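Local coordinates for oxetanocin-like protein (Pyrococcus furiosus, PDB 1XX7) that probably hydrolyses 2'-deoxyribonucleoside 5'-monophosphates to the deoxynucleoside and phosphate, as a metal-dependent HD-domain phosphohydrolase, at the interface of chains A and B and the interface of chains A and C. Numbering follows the deposited sequence. Chains: chain A/B/C, oxetanocin-like protein.

Contacts 1 and 2 lie about 26 Å apart, between the centres of their C-alpha atoms. Among the residues given, contact 1 uses chain A helices 25-30 and 87-90, contact 2 helices 38-58, 123-145 and 171-179 with the residue after it, so chain A can hold B and C at once. The partner sides share the N-terminal segment: C:Ile10 to C:Leu14 in contact 2, B:Lys18 to B:Ile22 in contact 1. Each interface being two-fold symmetric, chain A's own segment would serve both. The deposited assembly holds six copies; the protein is a homodimer, and the structure alone does not show which pairing, if either, is that dimer.

Contact 1: the interface of chains A and B. Residues chain A 25, 29-30, 88; chain B 18, 21-22, 80, 83.
A:Ile29 meets B:Arg21 through its backbone carbonyl and B:Lys18 through its side chain, with 84 Å² of its surface hidden by chain B. The patch belongs to a two-fold symmetric interface between copies of this HD-domain protein, which may or may not be the biological dimer. The polar part is a side-on grip by B:Arg21: NE and NH2 of the guanidinium both donate to the carbonyl O of A:Ile29, each at 3.2 Å. That oxygen lies near the guanidinium plane, whereas the two nitrogens reach it from one face of the carbonyl. NE stands well above the carbonyl plane, with a C=O...N angle of 114°, and NH2 is tilted from it less. The bend in the arginine chain at chi3 (-62°) turns NE and NH2 toward the oxygen. Within chain B, CA of B:Lys18 lies over one guanidinium face, toward its rim, and may limit how the group turns. An alanine in place of B:Arg21 would probably leave the A:Ile29 carbonyl without these two donors and open a gap beside B:Lys18.

The apolar contacts run along the branches of A:Ile29. Its CG2, anti to the backbone N, packs on the aliphatic chain of B:Lys18, 3.7 Å from CD, and the two side chains cross obliquely. Its CG1 lies 4.0 Å from CG1 of B:Ile22, the two beta-branched chains meeting at a slant. The A:Ile29 and B:Thr83 side chains cross at about a right angle, CD1 4.2 Å from CG2. The same threonine methyl serves a second partner: A:Met25, bent at chi2 and chi3, comes tip to tip, its CE 4.0 Å from B:Thr83 CG2.

Contact 2: the interface of chains A and C. Residues chain A 44, 47-48, 51, 138, 177, 180; chain C 10, 13-14.
C:Ile13, on helix 10-21, has CG1 anti to its carbonyl carbon and CG2 anti to its backbone N, which puts CG2 toward A:Arg44 and A:Ile138 and CG1 toward A:Leu51, while both branches share A:Ile48. On the other side, A:Arg44 starts with CG anti to the backbone N (chi1 -159°) and bends at chi3, carrying its guanidinium across C:Ile13 at about a right angle. The patch is part of a two-fold symmetric interface between copies of the HD-domain protein, possibly but not certainly its dimer.

The arginine touches C:Ile13 in two ways. NH1 donates to the carbonyl O of C:Ile13 at 3.0 Å, with 143° at the hydrogen. NH1 stands 49° out of the carbonyl plane, off the lone pairs; the oxygen is in turn tilted from the guanidinium plane. Meanwhile the CG2 methyl of C:Ile13 lies over one guanidinium face, toward the rim, and sits 3.7 Å from A:Arg44 CD.

The rest is hydrocarbon packing. CG2 of C:Ile13 also meets CD1 of A:Ile138, 3.6 Å away, and CD1 of A:Ile48, 3.8 Å away, both side chains crossing that of C:Ile13 nearly perpendicularly. Three chain A side chains thus converge on this methyl. CG1 reaches CG1 of A:Ile48 and CD2 of A:Leu51 at similar separation, and the tip CD1 also meets A:Ile138. With 82 Å² hidden, C:Ile13 acts as a knob set among helices 38-58 and 123-145 of chain A. CD2 of C:Leu14 packs at a slant on CG2 of A:Ile138, at 3.9 Å.

C:Ile10, one turn before C:Ile13, faces the C-terminal part of chain A. Its side chain is incompletely modelled and A:Leu180 is poorly ordered, so their tip-to-tip approach carries little weight. The modelled CG1 of C:Ile10 lies 4.0 Å from A:Val177 CG2, the two side chains being roughly at right angles.

Contact 1: the interface of chains A and B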
# COMPACT_ATOMS: atom_id res chain seq x y z
N MET A 25 1.78 6.20 14.31
CA MET A 25 1.75 4.80 14.80
C MET A 25 0.43 4.39 15.44
O MET A 25 0.01 3.25 15.28
CB MET A 25 2.92 4.52 15.76
CG MET A 25 4.25 4.32 15.05
SD MET A 25 4.43 2.80 14.01
CE MET A 25 3.46 1.68 14.89
N ILE A 29 -1.14 0.74 14.38
CA ILE A 29 -1.34 -0.29 15.35
C ILE A 29 -2.83 -0.68 15.54
O ILE A 29 -3.12 -1.82 15.85
CB ILE A 29 -0.68 0.11 16.70
CG1 ILE A 29 0.85 0.18 16.49
CG2 ILE A 29 -1.00 -0.92 17.77
CD1 ILE A 29 1.61 0.80 17.57
N LYS A 30 -3.73 0.29 15.38
CA LYS A 30 -5.13 0.04 15.30
C LYS A 30 -5.59 -0.77 14.07
O LYS A 30 -6.69 -1.25 14.06
CB LYS A 30 -5.91 1.34 15.33
CG LYS A 30 -5.91 2.02 16.66
CD LYS A 30 -6.85 1.32 17.60
CE LYS A 30 -6.83 1.88 18.97
NZ LYS A 30 -8.07 1.36 19.67
N SER A 88 1.26 3.14 23.98
CA SER A 88 1.72 1.90 24.63
C SER A 88 3.19 2.02 25.04
O SER A 88 3.57 1.60 26.11
CB SER A 88 1.49 0.69 23.70
OG SER A 88 2.28 0.77 22.51
N LYS B 18 -0.18 -7.38 16.63
CA LYS B 18 0.40 -6.07 16.37
C LYS B 18 1.73 -6.15 15.67
O LYS B 18 2.12 -5.19 15.04
CB LYS B 18 0.63 -5.33 17.66
CG LYS B 18 -0.64 -4.90 18.38
CD LYS B 18 -0.23 -4.05 19.57
CE LYS B 18 -1.16 -4.17 20.73
NZ LYS B 18 -2.14 -3.12 20.88
N ARG B 21 1.68 -5.75 11.92
CA ARG B 21 1.41 -4.39 11.44
C ARG B 21 2.54 -3.42 11.75
O ARG B 21 2.67 -2.42 11.09
CB ARG B 21 0.11 -3.87 12.09
CG ARG B 21 -1.11 -4.63 11.61
CD ARG B 21 -2.40 -4.01 12.09
NE ARG B 21 -2.50 -3.99 13.55
CZ ARG B 21 -2.81 -5.06 14.28
NH1 ARG B 21 -2.99 -6.27 13.73
NH2 ARG B 21 -2.90 -4.95 15.60
N ILE B 22 3.34 -3.72 12.77
CA ILE B 22 4.44 -2.86 13.18
C ILE B 22 5.62 -3.04 12.22
O ILE B 22 6.14 -4.16 12.06
CB ILE B 22 4.81 -3.13 14.68
CG1 ILE B 22 3.69 -2.53 15.56
CG2 ILE B 22 6.12 -2.51 15.03
CD1 ILE B 22 3.72 -3.00 16.96
N ALA B 80 5.84 -5.12 20.23
CA ALA B 80 4.40 -4.97 20.07
C ALA B 80 3.89 -3.81 20.90
O ALA B 80 2.86 -3.23 20.56
CB ALA B 80 3.66 -6.26 20.39
N THR B 83 7.18 -0.66 19.90
CA THR B 83 7.45 -0.58 18.42
C THR B 83 8.94 -0.91 18.18
O THR B 83 9.66 -1.15 19.13
CB THR B 83 7.06 0.80 17.74
OG1 THR B 83 8.00 1.79 18.12
CG2 THR B 83 5.70 1.28 18.15

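Contact 2: the interface of chains A and C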
# COMPACT_ATOMS: atom_id res chain seq x y z
N ARG A 44 -1.42 19.54 8.32
CA ARG A 44 -2.78 20.01 8.70
C ARG A 44 -2.79 20.70 10.06
O ARG A 44 -3.63 21.60 10.29
CB ARG A 44 -3.85 18.93 8.62
CG ARG A 44 -5.23 19.55 8.50
CD ARG A 44 -6.32 18.62 8.11
NE ARG A 44 -6.55 17.62 9.13
CZ ARG A 44 -7.50 16.69 9.08
NH1 ARG A 44 -8.39 16.68 8.10
NH2 ARG A 44 -7.58 15.80 10.05
N PHE A 47 -1.90 24.11 9.05
CA PHE A 47 -3.14 24.64 8.49
C PHE A 47 -4.18 25.04 9.55
O PHE A 47 -4.83 26.09 9.43
CB PHE A 47 -3.76 23.69 7.46
CG PHE A 47 -5.03 24.21 6.88
CD1 PHE A 47 -5.02 25.13 5.87
CD2 PHE A 47 -6.26 23.83 7.40
CE1 PHE A 47 -6.24 25.64 5.36
CE2 PHE A 47 -7.44 24.33 6.88
CZ PHE A 47 -7.42 25.22 5.84
N ILE A 48 -4.42 24.17 10.52
CA ILE A 48 -5.46 24.40 11.50
C ILE A 48 -5.03 25.57 12.39
O ILE A 48 -5.86 26.41 12.75
CB ILE A 48 -5.74 23.15 12.38
CG1 ILE A 48 -6.42 22.06 11.56
CG2 ILE A 48 -6.59 23.51 13.64
CD1 ILE A 48 -6.35 20.71 12.18
N LEU A 51 -5.83 28.75 10.58
CA LEU A 51 -7.27 28.91 10.66
C LEU A 51 -7.74 29.38 12.06
O LEU A 51 -8.51 30.34 12.19
CB LEU A 51 -7.96 27.58 10.30
CG LEU A 51 -9.28 27.74 9.56
CD1 LEU A 51 -9.04 28.22 8.07
CD2 LEU A 51 -10.11 26.44 9.61
N ILE A 138 -10.25 14.74 14.22
CA ILE A 138 -10.90 14.82 12.93
C ILE A 138 -10.40 13.69 12.01
O ILE A 138 -11.19 13.13 11.28
CB ILE A 138 -10.73 16.20 12.26
CG1 ILE A 138 -11.47 17.28 13.07
CG2 ILE A 138 -11.31 16.19 10.85
CD1 ILE A 138 -11.07 18.77 12.69
N VAL A 177 -16.75 19.81 15.97
CA VAL A 177 -15.97 18.57 16.04
C VAL A 177 -16.69 17.51 16.88
O VAL A 177 -16.76 16.33 16.49
CB VAL A 177 -14.50 18.83 16.53
CG1 VAL A 177 -13.77 17.55 16.83
CG2 VAL A 177 -13.73 19.62 15.49
N LEU A 180 -19.54 15.67 15.03
CA LEU A 180 -19.19 14.52 14.19
C LEU A 180 -19.46 13.23 14.98
O LEU A 180 -18.79 12.22 14.81
CB LEU A 180 -17.71 14.60 13.74
CG LEU A 180 -17.27 15.90 13.04
CD1 LEU A 180 -15.76 15.98 12.95
CD2 LEU A 180 -17.89 16.06 11.67
N ILE C 10 -15.11 23.06 9.96
CA ILE C 10 -14.67 21.69 9.84
C ILE C 10 -14.55 21.28 8.36
O ILE C 10 -13.75 20.39 8.03
CB ILE C 10 -15.62 20.72 10.64
CG1 ILE C 10 -15.46 20.97 12.12
CG2 ILE C 10 -15.21 19.27 10.50
N ILE C 13 -11.14 22.09 7.17
CA ILE C 13 -10.13 21.19 7.70
C ILE C 13 -10.24 19.84 6.99
O ILE C 13 -9.23 19.19 6.77
CB ILE C 13 -10.26 21.03 9.26
CG1 ILE C 13 -10.07 22.39 9.95
CG2 ILE C 13 -9.30 20.00 9.81
CD1 ILE C 13 -10.57 22.39 11.43
N LEU C 14 -11.47 19.42 6.65
CA LEU C 14 -11.70 18.23 5.81
C LEU C 14 -11.12 18.44 4.41
O LEU C 14 -10.52 17.53 3.86
CB LEU C 14 -13.19 17.89 5.73
CG LEU C 14 -13.76 17.36 7.05
CD1 LEU C 14 -15.23 17.24 6.95
CD2 LEU C 14 -13.15 15.98 7.44